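Local coordinates for protein (auracyanin) (Chloroflexus aurantiacus, PDB 1QHQ), which carries electrons through a blue (type 1) copper centre and is probably a soluble electron acceptor for the membrane-bound alternative complex III, at residues 20-25 with 30-35; 26-31 with 125-130; 55-60 with 130-135. All blocks are in the same frame, centred on the assembly; numbering follows the deposited sequence. Where two conformers were deposited one is given.

Interaction 1: 20-25 with 30-35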
ATOM      1  N   GLU A  20       0.099   5.313 -10.830  1.00  9.46           N
ATOM      2  CA  GLU A  20      -0.126   3.874 -11.080  1.00 11.39           C
ATOM      3  C   GLU A  20       0.994   3.052 -10.418  1.00 11.05           C
ATOM      4  O   GLU A  20       2.156   3.392 -10.587  1.00 12.46           O
ATOM      5  CB  GLU A  20       0.037   3.603 -12.594  1.00 14.70           C
ATOM      6  CG  GLU A  20      -1.230   3.689 -13.386  0.50 21.98           C
ATOM      7  CD  GLU A  20      -1.820   2.357 -13.791  0.50 24.75           C
ATOM      8  OE1 GLU A  20      -1.086   1.424 -14.174  0.50 26.17           O
ATOM      9  OE2 GLU A  20      -3.069   2.248 -13.754  0.50 24.95           O
ATOM     10  N   VAL A  21       0.601   2.006  -9.717  1.00  9.27           N
ATOM     11  CA  VAL A  21       1.635   1.035  -9.248  1.00  9.93           C
ATOM     12  C   VAL A  21       1.248  -0.318  -9.843  1.00 10.99           C
ATOM     13  O   VAL A  21       0.057  -0.628  -9.884  1.00 13.59           O
ATOM     14  CB  VAL A  21       1.643   0.973  -7.731  1.00 10.75           C
ATOM     15  CG1 VAL A  21       2.460  -0.214  -7.208  1.00 15.31           C
ATOM     16  CG2 VAL A  21       2.185   2.276  -7.158  1.00 14.24           C
ATOM     17  N   ARG A  22       2.241  -1.097 -10.226  1.00 11.54           N
ATOM     18  CA  ARG A  22       1.961  -2.432 -10.766  1.00 12.30           C
ATOM     19  C   ARG A  22       2.784  -3.448  -9.918  1.00 13.81           C
ATOM     20  O   ARG A  22       3.827  -3.088  -9.392  1.00 11.24           O
ATOM     21  CB  ARG A  22       2.361  -2.621 -12.220  1.00 14.13           C
ATOM     22  CG  ARG A  22       1.943  -1.566 -13.189  1.00 25.40           C
ATOM     23  CD  ARG A  22       0.785  -1.892 -14.081  1.00 36.29           C
ATOM     24  NE  ARG A  22       0.431  -0.744 -14.944  1.00 45.84           N
ATOM     25  CZ  ARG A  22       0.285  -0.804 -16.258  1.00 52.01           C
ATOM     26  NH1 ARG A  22       0.447  -1.948 -16.914  1.00 52.04           N
ATOM     27  NH2 ARG A  22      -0.033   0.296 -16.961  1.00 55.15           N
ATOM     28  N   ALA A  23       2.315  -4.681 -10.014  1.00 15.13           N
ATOM     29  CA  ALA A  23       3.091  -5.784  -9.391  1.00 17.35           C
ATOM     30  C   ALA A  23       4.151  -6.249 -10.364  1.00 15.96           C
ATOM     31  O   ALA A  23       4.014  -6.082 -11.590  1.00 14.73           O
ATOM     32  CB  ALA A  23       2.120  -6.914  -9.058  1.00 13.91           C
ATOM     33  N   ALA A  24       5.269  -6.763  -9.831  1.00 16.44           N
ATOM     34  CA  ALA A  24       6.189  -7.485 -10.773  1.00 16.05           C
ATOM     35  C   ALA A  24       5.400  -8.723 -11.254  1.00 14.99           C
ATOM     36  O   ALA A  24       4.626  -9.277 -10.475  1.00 17.34           O
ATOM     37  CB  ALA A  24       7.419  -7.929 -10.010  1.00 18.04           C
ATOM     38  N   PRO A  25       5.563  -9.087 -12.499  1.00 20.92           N
ATOM     39  CA  PRO A  25       4.798 -10.195 -13.073  1.00 22.94           C
ATOM     40  C   PRO A  25       5.296 -11.541 -12.581  1.00 23.50           C
ATOM     41  O   PRO A  25       4.477 -12.458 -12.426  1.00 23.81           O
ATOM     42  CB  PRO A  25       4.977 -10.024 -14.560  1.00 23.68           C
ATOM     43  CG  PRO A  25       6.308  -9.378 -14.715  1.00 24.68           C
ATOM     44  CD  PRO A  25       6.455  -8.461 -13.494  1.00 20.53           C
ATOM     45  N   PHE A  30       6.896  -4.988  -5.961  1.00 14.88           N
ATOM     46  CA  PHE A  30       6.234  -3.973  -6.806  1.00 11.97           C
ATOM     47  C   PHE A  30       7.149  -3.737  -8.005  1.00 13.18           C
ATOM     48  O   PHE A  30       8.377  -3.750  -7.865  1.00 15.36           O
ATOM     49  CB  PHE A  30       6.104  -2.679  -5.993  1.00 10.01           C
ATOM     50  CG  PHE A  30       5.159  -2.774  -4.847  1.00  7.17           C
ATOM     51  CD1 PHE A  30       3.777  -2.856  -5.046  1.00  7.47           C
ATOM     52  CD2 PHE A  30       5.623  -2.827  -3.534  1.00  8.55           C
ATOM     53  CE1 PHE A  30       2.925  -2.995  -3.994  1.00 10.43           C
ATOM     54  CE2 PHE A  30       4.768  -2.978  -2.473  1.00  9.76           C
ATOM     55  CZ  PHE A  30       3.381  -3.036  -2.685  1.00  9.86           C
ATOM     56  N   ALA A  31       6.560  -3.319  -9.138  1.00 12.66           N
ATOM     57  CA  ALA A  31       7.381  -2.935 -10.283  1.00 15.47           C
ATOM     58  C   ALA A  31       8.080  -1.607 -10.003  1.00 14.68           C
ATOM     59  O   ALA A  31       9.192  -1.368 -10.431  1.00 18.60           O
ATOM     60  CB  ALA A  31       6.549  -2.861 -11.552  1.00 17.06           C
ATOM     61  N   GLN A  32       7.399  -0.754  -9.227  1.00 17.38           N
ATOM     62  CA  GLN A  32       7.974   0.531  -8.803  1.00 17.76           C
ATOM     63  C   GLN A  32       8.470   0.393  -7.350  1.00 14.24           C
ATOM     64  O   GLN A  32       7.639   0.269  -6.450  1.00 14.67           O
ATOM     65  CB  GLN A  32       6.841   1.602  -8.801  1.00 17.86           C
ATOM     66  CG  GLN A  32       6.323   1.951 -10.170  1.00 26.24           C
ATOM     67  CD  GLN A  32       5.349   0.941 -10.752  1.00 25.85           C
ATOM     68  OE1 GLN A  32       4.764   0.136 -10.049  1.00 19.84           O
ATOM     69  NE2 GLN A  32       5.185   0.958 -12.071  1.00 30.44           N
ATOM     70  N   THR A  33       9.766   0.562  -7.134  1.00 14.64           N
ATOM     71  CA  THR A  33      10.280   0.466  -5.760  1.00 14.81           C
ATOM     72  C   THR A  33      10.553   1.836  -5.162  1.00 13.49           C
ATOM     73  O   THR A  33      10.905   1.953  -3.995  1.00 11.76           O
ATOM     74  CB  THR A  33      11.577  -0.363  -5.713  1.00 18.02           C
ATOM     75  OG1 THR A  33      12.540   0.252  -6.570  1.00 20.30           O
ATOM     76  CG2 THR A  33      11.280  -1.787  -6.200  1.00 19.99           C
ATOM     77  N   SER A  34      10.263   2.884  -5.966  1.00 12.53           N
ATOM     78  CA  SER A  34      10.258   4.232  -5.407  1.00 13.07           C
ATOM     79  C   SER A  34       9.092   5.044  -5.995  1.00 12.29           C
ATOM     80  O   SER A  34       8.688   4.913  -7.117  1.00 13.64           O
ATOM     81  CB  SER A  34      11.568   4.950  -5.583  1.00 17.06           C
ATOM     82  OG  SER A  34      11.696   5.549  -6.832  1.00 20.61           O
ATOM     83  N   LEU A  35       8.517   5.877  -5.104  1.00 10.80           N
ATOM     84  CA  LEU A  35       7.473   6.804  -5.543  1.00 10.14           C
ATOM     85  C   LEU A  35       7.843   8.191  -4.942  1.00 10.58           C
ATOM     86  O   LEU A  35       8.516   8.216  -3.935  1.00  9.74           O
ATOM     87  CB  LEU A  35       6.113   6.394  -4.965  1.00  9.04           C
ATOM     88  CG  LEU A  35       5.490   5.132  -5.598  1.00 13.35           C
ATOM     89  CD1 LEU A  35       4.227   4.734  -4.877  1.00 13.08           C
ATOM     90  CD2 LEU A  35       5.229   5.336  -7.086  1.00 12.79           C
TER

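Interaction 2: 26-31 with 125-130. With CU (copper (II) ion), chain B.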
ATOM      1  N   ASP A  26       6.574 -11.641 -12.258  1.00 24.01           N
ATOM      2  CA  ASP A  26       7.178 -12.931 -11.900  1.00 24.04           C
ATOM      3  C   ASP A  26       7.905 -12.910 -10.577  1.00 24.28           C
ATOM      4  O   ASP A  26       8.706 -13.824 -10.266  1.00 22.93           O
ATOM      5  CB  ASP A  26       8.157 -13.341 -13.032  1.00 28.31           C
ATOM      6  CG  ASP A  26       7.375 -13.652 -14.315  1.00 32.07           C
ATOM      7  OD1 ASP A  26       6.437 -14.475 -14.215  1.00 33.48           O
ATOM      8  OD2 ASP A  26       7.602 -12.972 -15.324  1.00 35.55           O
ATOM      9  N   ALA A  27       7.637 -11.936  -9.715  1.00 18.29           N
ATOM     10  CA  ALA A  27       8.301 -11.852  -8.417  1.00 16.89           C
ATOM     11  C   ALA A  27       7.379 -11.318  -7.362  1.00 17.87           C
ATOM     12  O   ALA A  27       6.415 -10.584  -7.700  1.00 18.64           O
ATOM     13  CB  ALA A  27       9.559 -10.964  -8.517  1.00 17.27           C
ATOM     14  N   LEU A  28       7.664 -11.511  -6.094  1.00 15.96           N
ATOM     15  CA  LEU A  28       6.956 -10.887  -4.998  1.00 16.63           C
ATOM     16  C   LEU A  28       7.530  -9.494  -4.720  1.00 16.44           C
ATOM     17  O   LEU A  28       8.294  -9.234  -3.811  1.00 16.14           O
ATOM     18  CB  LEU A  28       7.018 -11.773  -3.750  1.00 16.48           C
ATOM     19  CG  LEU A  28       6.556 -13.234  -4.003  1.00 20.34           C
ATOM     20  CD1 LEU A  28       6.652 -14.006  -2.691  1.00 21.26           C
ATOM     21  CD2 LEU A  28       5.142 -13.270  -4.536  1.00 19.26           C
ATOM     22  N   ALA A  29       7.158  -8.572  -5.639  1.00 15.81           N
ATOM     23  CA  ALA A  29       7.710  -7.213  -5.555  1.00 14.09           C
ATOM     24  C   ALA A  29       6.745  -6.266  -6.304  1.00 16.12           C
ATOM     25  O   ALA A  29       5.997  -6.697  -7.166  1.00 15.37           O
ATOM     26  CB  ALA A  29       9.052  -7.157  -6.257  1.00 14.29           C
ATOM     27  N   PHE A  30       6.896  -4.988  -5.961  1.00 14.88           N
ATOM     28  CA  PHE A  30       6.234  -3.973  -6.806  1.00 11.97           C
ATOM     29  C   PHE A  30       7.149  -3.737  -8.005  1.00 13.18           C
ATOM     30  O   PHE A  30       8.377  -3.750  -7.865  1.00 15.36           O
ATOM     31  CB  PHE A  30       6.104  -2.679  -5.993  1.00 10.01           C
ATOM     32  CG  PHE A  30       5.159  -2.774  -4.847  1.00  7.17           C
ATOM     33  CD1 PHE A  30       3.777  -2.856  -5.046  1.00  7.47           C
ATOM     34  CD2 PHE A  30       5.623  -2.827  -3.534  1.00  8.55           C
ATOM     35  CE1 PHE A  30       2.925  -2.995  -3.994  1.00 10.43           C
ATOM     36  CE2 PHE A  30       4.768  -2.978  -2.473  1.00  9.76           C
ATOM     37  CZ  PHE A  30       3.381  -3.036  -2.685  1.00  9.86           C
ATOM     38  N   ALA A  31       6.560  -3.319  -9.138  1.00 12.66           N
ATOM     39  CA  ALA A  31       7.381  -2.935 -10.283  1.00 15.47           C
ATOM     40  C   ALA A  31       8.080  -1.607 -10.003  1.00 14.68           C
ATOM     41  O   ALA A  31       9.192  -1.368 -10.431  1.00 18.60           O
ATOM     42  CB  ALA A  31       6.549  -2.861 -11.552  1.00 17.06           C
ATOM     43  N   PRO A 125       0.674 -12.320   3.558  1.00 15.66           N
ATOM     44  CA  PRO A 125       1.650 -13.092   4.335  1.00 15.90           C
ATOM     45  C   PRO A 125       2.899 -13.446   3.596  1.00 15.30           C
ATOM     46  O   PRO A 125       2.904 -13.995   2.506  1.00 17.15           O
ATOM     47  CB  PRO A 125       0.863 -14.360   4.705  1.00 14.88           C
ATOM     48  CG  PRO A 125      -0.542 -13.910   4.772  1.00 16.28           C
ATOM     49  CD  PRO A 125      -0.691 -12.826   3.709  1.00 16.21           C
ATOM     50  N   GLY A 126       4.071 -13.076   4.197  1.00 15.59           N
ATOM     51  CA  GLY A 126       5.336 -13.347   3.590  1.00 16.47           C
ATOM     52  C   GLY A 126       5.905 -12.371   2.621  1.00 15.53           C
ATOM     53  O   GLY A 126       7.117 -12.347   2.347  1.00 16.54           O
ATOM     54  N   HIS A 127       5.065 -11.540   1.948  1.00 14.56           N
ATOM     55  CA  HIS A 127       5.573 -10.688   0.897  1.00 13.37           C
ATOM     56  C   HIS A 127       6.479  -9.572   1.393  1.00  9.69           C
ATOM     57  O   HIS A 127       7.505  -9.319   0.769  1.00 12.37           O
ATOM     58  CB  HIS A 127       4.344 -10.099   0.137  1.00 10.97           C
ATOM     59  CG  HIS A 127       3.672 -11.170  -0.674  1.00 13.56           C
ATOM     60  ND1 HIS A 127       2.783 -10.839  -1.710  1.00  9.43           N
ATOM     61  CD2 HIS A 127       3.736 -12.510  -0.680  1.00 17.06           C
ATOM     62  CE1 HIS A 127       2.369 -11.965  -2.305  1.00 20.94           C
ATOM     63  NE2 HIS A 127       2.933 -12.951  -1.706  1.00 17.62           N
ATOM     64  N   TYR A 128       6.118  -8.975   2.525  1.00 12.88           N
ATOM     65  CA  TYR A 128       6.967  -7.906   3.099  1.00 15.56           C
ATOM     66  C   TYR A 128       8.334  -8.440   3.498  1.00 14.15           C
ATOM     67  O   TYR A 128       9.357  -7.966   2.994  1.00 15.95           O
ATOM     68  CB  TYR A 128       6.239  -7.268   4.282  1.00 13.71           C
ATOM     69  CG  TYR A 128       7.135  -6.315   5.068  1.00 16.80           C
ATOM     70  CD1 TYR A 128       7.808  -5.296   4.429  1.00 17.85           C
ATOM     71  CD2 TYR A 128       7.403  -6.571   6.407  1.00 21.38           C
ATOM     72  CE1 TYR A 128       8.720  -4.502   5.106  1.00 18.30           C
ATOM     73  CE2 TYR A 128       8.318  -5.782   7.102  1.00 22.78           C
ATOM     74  CZ  TYR A 128       8.921  -4.733   6.459  1.00 20.72           C
ATOM     75  OH  TYR A 128       9.865  -3.969   7.131  1.00 22.23           O
ATOM     76  N   LEU A 129       8.336  -9.641   4.109  1.00 16.22           N
ATOM     77  CA  LEU A 129       9.646 -10.265   4.434  1.00 18.15           C
ATOM     78  C   LEU A 129      10.382 -10.705   3.206  1.00 16.39           C
ATOM     79  O   LEU A 129      11.641 -10.652   3.169  1.00 18.52           O
ATOM     80  CB  LEU A 129       9.441 -11.458   5.371  1.00 24.73           C
ATOM     81  CG  LEU A 129       8.886 -11.154   6.758  1.00 31.08           C
ATOM     82  CD1 LEU A 129       8.698 -12.459   7.537  1.00 34.05           C
ATOM     83  CD2 LEU A 129       9.791 -10.203   7.516  1.00 32.14           C
ATOM     84  N   ALA A 130       9.697 -11.024   2.106  1.00 14.29           N
ATOM     85  CA  ALA A 130      10.340 -11.371   0.876  1.00 13.89           C
ATOM     86  C   ALA A 130      10.893 -10.197   0.106  1.00 13.96           C
ATOM     87  O   ALA A 130      11.484 -10.375  -0.962  1.00 16.19           O
ATOM     88  CB  ALA A 130       9.480 -12.261   0.001  1.00 16.04           C
TER
HETATM   89 CU    CU B 141       2.148  -9.002  -2.304  1.00 13.92          CU
HETATM   90  O   HOH W   1      10.986  -9.445  -3.446  1.00 33.62           O

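Interaction 3: 55-60 with 130-135. With CU (copper (II) ion), chain B.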
ATOM      1  N   VAL A  55      -0.900 -14.819  -7.787  1.00 14.90           N
ATOM      2  CA  VAL A  55      -0.789 -14.412  -6.400  1.00 14.96           C
ATOM      3  C   VAL A  55      -1.447 -13.073  -6.071  1.00 15.20           C
ATOM      4  O   VAL A  55      -1.583 -12.201  -6.930  1.00 16.38           O
ATOM      5  CB  VAL A  55       0.685 -14.424  -5.928  1.00 17.95           C
ATOM      6  CG1 VAL A  55       1.422 -13.184  -6.420  1.00 16.98           C
ATOM      7  CG2 VAL A  55       0.753 -14.580  -4.420  1.00 16.92           C
ATOM      8  N   GLN A  56      -1.947 -12.962  -4.879  1.00 15.06           N
ATOM      9  CA  GLN A  56      -2.559 -11.769  -4.328  1.00 14.40           C
ATOM     10  C   GLN A  56      -1.548 -10.742  -3.838  1.00 16.60           C
ATOM     11  O   GLN A  56      -0.494 -11.087  -3.342  1.00 16.35           O
ATOM     12  CB  GLN A  56      -3.451 -12.152  -3.148  1.00 12.72           C
ATOM     13  CG  GLN A  56      -4.671 -12.966  -3.600  1.00 12.68           C
ATOM     14  CD  GLN A  56      -5.281 -13.696  -2.414  1.00 17.64           C
ATOM     15  OE1 GLN A  56      -4.637 -14.632  -1.891  1.00 17.88           O
ATOM     16  NE2 GLN A  56      -6.424 -13.276  -1.963  1.00 21.70           N
ATOM     17  N   HIS A  57      -1.972  -9.457  -3.885  1.00 15.37           N
ATOM     18  CA  HIS A  57      -1.109  -8.369  -3.449  1.00 12.52           C
ATOM     19  C   HIS A  57      -1.961  -7.124  -3.095  1.00 14.81           C
ATOM     20  O   HIS A  57      -3.038  -6.925  -3.617  1.00 11.99           O
ATOM     21  CB  HIS A  57      -0.205  -7.889  -4.574  1.00  8.65           C
ATOM     22  CG  HIS A  57       0.860  -8.794  -5.097  1.00 11.31           C
ATOM     23  ND1 HIS A  57       1.863  -9.293  -4.281  1.00 14.90           N
ATOM     24  CD2 HIS A  57       1.177  -9.140  -6.353  1.00 12.90           C
ATOM     25  CE1 HIS A  57       2.714  -9.970  -5.027  1.00 10.43           C
ATOM     26  NE2 HIS A  57       2.328  -9.912  -6.293  1.00 11.99           N
ATOM     27  N   ASN A  58      -1.367  -6.341  -2.178  1.00 12.19           N
ATOM     28  CA  ASN A  58      -2.020  -5.037  -1.884  1.00 11.08           C
ATOM     29  C   ASN A  58      -0.874  -4.013  -1.838  1.00 10.02           C
ATOM     30  O   ASN A  58       0.258  -4.284  -2.082  1.00  9.29           O
ATOM     31  CB  ASN A  58      -2.855  -5.017  -0.668  1.00 10.58           C
ATOM     32  CG  ASN A  58      -2.153  -5.122   0.654  1.00  8.66           C
ATOM     33  OD1 ASN A  58      -0.941  -5.404   0.640  1.00 11.58           O
ATOM     34  ND2 ASN A  58      -2.838  -4.921   1.764  1.00 13.21           N
ATOM     35  N   TRP A  59      -1.292  -2.742  -1.689  1.00  8.85           N
ATOM     36  CA  TRP A  59      -0.341  -1.626  -1.531  1.00 10.38           C
ATOM     37  C   TRP A  59      -0.700  -0.921  -0.229  1.00  8.90           C
ATOM     38  O   TRP A  59      -1.879  -0.505  -0.033  1.00  8.73           O
ATOM     39  CB  TRP A  59      -0.418  -0.687  -2.707  1.00  9.62           C
ATOM     40  CG  TRP A  59       0.529   0.491  -2.646  1.00  8.74           C
ATOM     41  CD1 TRP A  59       1.781   0.510  -3.170  1.00  8.89           C
ATOM     42  CD2 TRP A  59       0.293   1.780  -2.075  1.00  9.88           C
ATOM     43  NE1 TRP A  59       2.362   1.770  -2.961  1.00 11.07           N
ATOM     44  CE2 TRP A  59       1.453   2.518  -2.254  1.00  8.70           C
ATOM     45  CE3 TRP A  59      -0.808   2.341  -1.412  1.00  8.70           C
ATOM     46  CZ2 TRP A  59       1.549   3.872  -1.863  1.00  8.92           C
ATOM     47  CZ3 TRP A  59      -0.704   3.679  -0.976  1.00 11.37           C
ATOM     48  CH2 TRP A  59       0.472   4.394  -1.179  1.00  9.24           C
ATOM     49  N   VAL A  60       0.263  -0.823   0.665  1.00  8.52           N
ATOM     50  CA  VAL A  60       0.054  -0.282   1.999  1.00 10.35           C
ATOM     51  C   VAL A  60       1.127   0.755   2.337  1.00 10.30           C
ATOM     52  O   VAL A  60       2.289   0.457   2.377  1.00  9.64           O
ATOM     53  CB  VAL A  60       0.100  -1.350   3.117  1.00 10.22           C
ATOM     54  CG1 VAL A  60      -0.227  -0.721   4.479  1.00 12.24           C
ATOM     55  CG2 VAL A  60      -0.917  -2.445   2.810  1.00  9.77           C
ATOM     56  N   ALA A 130       9.697 -11.024   2.106  1.00 14.29           N
ATOM     57  CA  ALA A 130      10.340 -11.371   0.876  1.00 13.89           C
ATOM     58  C   ALA A 130      10.893 -10.197   0.106  1.00 13.96           C
ATOM     59  O   ALA A 130      11.484 -10.375  -0.962  1.00 16.19           O
ATOM     60  CB  ALA A 130       9.480 -12.261   0.001  1.00 16.04           C
ATOM     61  N   GLY A 131      10.640  -8.962   0.597  1.00 14.57           N
ATOM     62  CA  GLY A 131      11.160  -7.772  -0.012  1.00 15.36           C
ATOM     63  C   GLY A 131      10.132  -6.912  -0.762  1.00 12.70           C
ATOM     64  O   GLY A 131      10.577  -6.028  -1.535  1.00 15.33           O
ATOM     65  N   MET A 132       8.876  -7.251  -0.690  1.00 12.38           N
ATOM     66  CA  MET A 132       7.844  -6.494  -1.443  1.00 11.17           C
ATOM     67  C   MET A 132       7.542  -5.186  -0.679  1.00 11.69           C
ATOM     68  O   MET A 132       6.673  -5.106   0.153  1.00  9.49           O
ATOM     69  CB  MET A 132       6.568  -7.293  -1.614  1.00 11.34           C
ATOM     70  CG  MET A 132       5.602  -6.507  -2.590  1.00  9.13           C
ATOM     71  SD  MET A 132       4.460  -7.720  -3.348  1.00 11.99           S
ATOM     72  CE  MET A 132       3.460  -6.522  -4.311  1.00 10.26           C
ATOM     73  N   LYS A 133       8.339  -4.199  -1.079  1.00 13.54           N
ATOM     74  CA  LYS A 133       8.259  -2.881  -0.391  1.00 12.49           C
ATOM     75  C   LYS A 133       8.826  -1.861  -1.383  1.00 12.80           C
ATOM     76  O   LYS A 133       9.504  -2.225  -2.310  1.00 12.97           O
ATOM     77  CB  LYS A 133       9.040  -2.900   0.879  1.00 14.58           C
ATOM     78  CG  LYS A 133      10.543  -3.129   0.774  1.00 17.67           C
ATOM     79  CD  LYS A 133      11.099  -3.117   2.207  1.00 22.81           C
ATOM     80  CE  LYS A 133      12.453  -3.807   2.283  1.00 25.49           C
ATOM     81  NZ  LYS A 133      12.754  -4.104   3.742  1.00 29.36           N
ATOM     82  N   GLY A 134       8.688  -0.585  -1.003  1.00 11.19           N
ATOM     83  CA  GLY A 134       9.282   0.484  -1.844  1.00 10.70           C
ATOM     84  C   GLY A 134       9.250   1.758  -0.948  1.00  9.82           C
ATOM     85  O   GLY A 134       8.700   1.709   0.151  1.00 10.32           O
ATOM     86  N   THR A 135       9.890   2.789  -1.446  1.00 11.52           N
ATOM     87  CA  THR A 135      10.011   4.006  -0.642  1.00 11.10           C
ATOM     88  C   THR A 135       9.242   5.155  -1.320  1.00  9.07           C
ATOM     89  O   THR A 135       9.497   5.469  -2.465  1.00  9.20           O
ATOM     90  CB  THR A 135      11.493   4.399  -0.515  1.00 10.56           C
ATOM     91  OG1 THR A 135      12.172   3.372   0.251  1.00 14.74           O
ATOM     92  CG2 THR A 135      11.636   5.723   0.230  1.00 11.89           C
TER
HETATM   93 CU    CU B 141       2.148  -9.002  -2.304  1.00 13.92          CU

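Interaction 1: 20-25 with 30-35
Arg22 gives both its backbone N-H and its backbone carbonyl to the segment 30-35, and these two hydrogen bonds close the mouth of the loop that takes the chain from one sheet of the cupredoxin beta sandwich to the other. Strand 17-22 ends here, and strand 34-38 begins a few residues later. The carbonyl Arg22 O accepts from Ala31 N at 2.8 Å; the N-H points almost straight at the oxygen (176°), and the bond belongs to a single beta bridge between Ala23 and Phe30. The other bond imitates a strand partner with a side chain: Arg22 N donates to the amide oxygen Gln32 OE1, again at 2.8 Å and nearly straight at 169°. Gln32 can do this because its chain folds at chi2 (79°), turning the amide back over residues 21 and 22, where OE1 also lies close to Val21 CA. The outer guanidinium of Arg22 turns instead to its own strand: in one of the two conformers modelled for Glu20, Arg22 NE lies in a salt bridge with Glu20 OE1 at 2.8 Å. Gln32 O is taken up by the hydroxyl of Tyr120.

Beneath these polar links Val21 sends its two methyls to two side chains of 30-35, the loop residue Phe30 and Leu35 at the start of strand 34-38. With CG1 anti to the backbone N, that methyl meets Phe30 CD1 at 3.7 Å, obliquely to the ring, whose edge lies near Arg22 O. The ring itself packs edge-to-face with Trp59 and Tyr120. The second methyl, Val21 CG2, rests 3.9 Å from Leu35 CD1.

Interaction 2: 26-31 with 125-130
Leu28 sets one methyl, CD2, over a face of the His127 imidazole, the two side chains crossing at about a right angle. Leu28 CD2 makes the CH-pi contact, 4.0 Å from the ring centroid and 29° off the normal, with His127 NE2 its nearest ring atom at 3.6 Å. Leu28 CG stands anti to its own carbonyl carbon (chi1 -53°), which aims the fork at the imidazole. Leu28 CD1 lies beyond the rim, nearest His127 CD2, and reaches on to Ala130 CB at 4.3 Å. Copper is held on the ring's other nitrogen, His127 ND1, at 2.0 Å.

This is the type 1 site of a cupredoxin: His127 comes from the loop between strands 116-121 and 133-139, which also brings Cys122 and Met132 to the metal; His57, from a different loop, is the fourth ligand. Leu28 reaches in from the loop between strands 17-22 and 34-38. Further out, one water ties the two loops together, donating to Leu28 O and to Ala130 O, each at 2.7 Å. Leu28 sits at the centre of an inverse gamma turn, closed by a weak bond from Ala29 N to Ala27 O. On the copper loop, Ala130 N donates to Gly126 O at 2.9 Å, spanning the turn that contains His127.

Interaction 3: 55-60 with 130-135
Met132 sets its terminal methyl over one face of the His57 imidazole. Met132 CE stands 3.5 Å from the ring centroid and 25° off the normal, displaced toward the rim, so that CG and ND1 are the ring atoms beneath it. The sulfur meets the same ring more obliquely, with Met132 SD 3.2 Å from His57 ND1. That closeness comes from a shared metal: copper is bound by His57 ND1 at 2.0 Å, and Met132 SD lies 2.8 Å from it as the long, axial ligand.

Met132 reaches this place as an almost straight rod. Its CG is anti to the backbone N (chi1 -172°) and the chain stays extended to CE, carrying the thioether from just before strand 133-139 across to His57 in the loop that leads into strand 60-62, although His57 CA and Met132 CA are 9.4 Å apart. Its backbone sits at the centre of an inverse gamma turn and is hydrogen-bonded to that of Cys122, which fixes the base of the rod to another copper ligand.

On the opposite segment the backbone of His57 is hydrogen-bonded to Leu100, and its side chain packs on Phe47 and Asn49 of strand 42-49. The neighbouring Asn58 barely touches Met132, Asn58 O lying 4.5 Å from Met132 CE; its side-chain oxygen OD1 instead accepts from Thr123 N, tying the loop of His57 to the residue next to Cys122. With Cys122 and His127 completing the ligand set, the two segments supply half of the His-Cys-His-Met type 1 blue copper site of the azurin-like cupredoxins.

The residues that touch in interaction 3 are all buried, whereas interactions 1 and 2 each run from a buried aromatic ring to exposed residues. Their chemistry follows: backbone and amide hydrogen bonds close the loop in interaction 1, a leucine methyl covers a copper histidine and a water joins two backbone carbonyls in interaction 2, and metal ligands meet in interaction 3. Segments 20-25, 26-31 and 30-35 form one continuous run, with Ala24 N probably bonded to Ala29 O. Phe30 from that run packs CE1 against Met132 CE. Thr33 and Leu35 probably pair with Thr135, joining neighbouring strands 34-38 and 133-139. Interactions 2 and 3 share the copper and Ala130, and His127 O probably accepts from Met132 N.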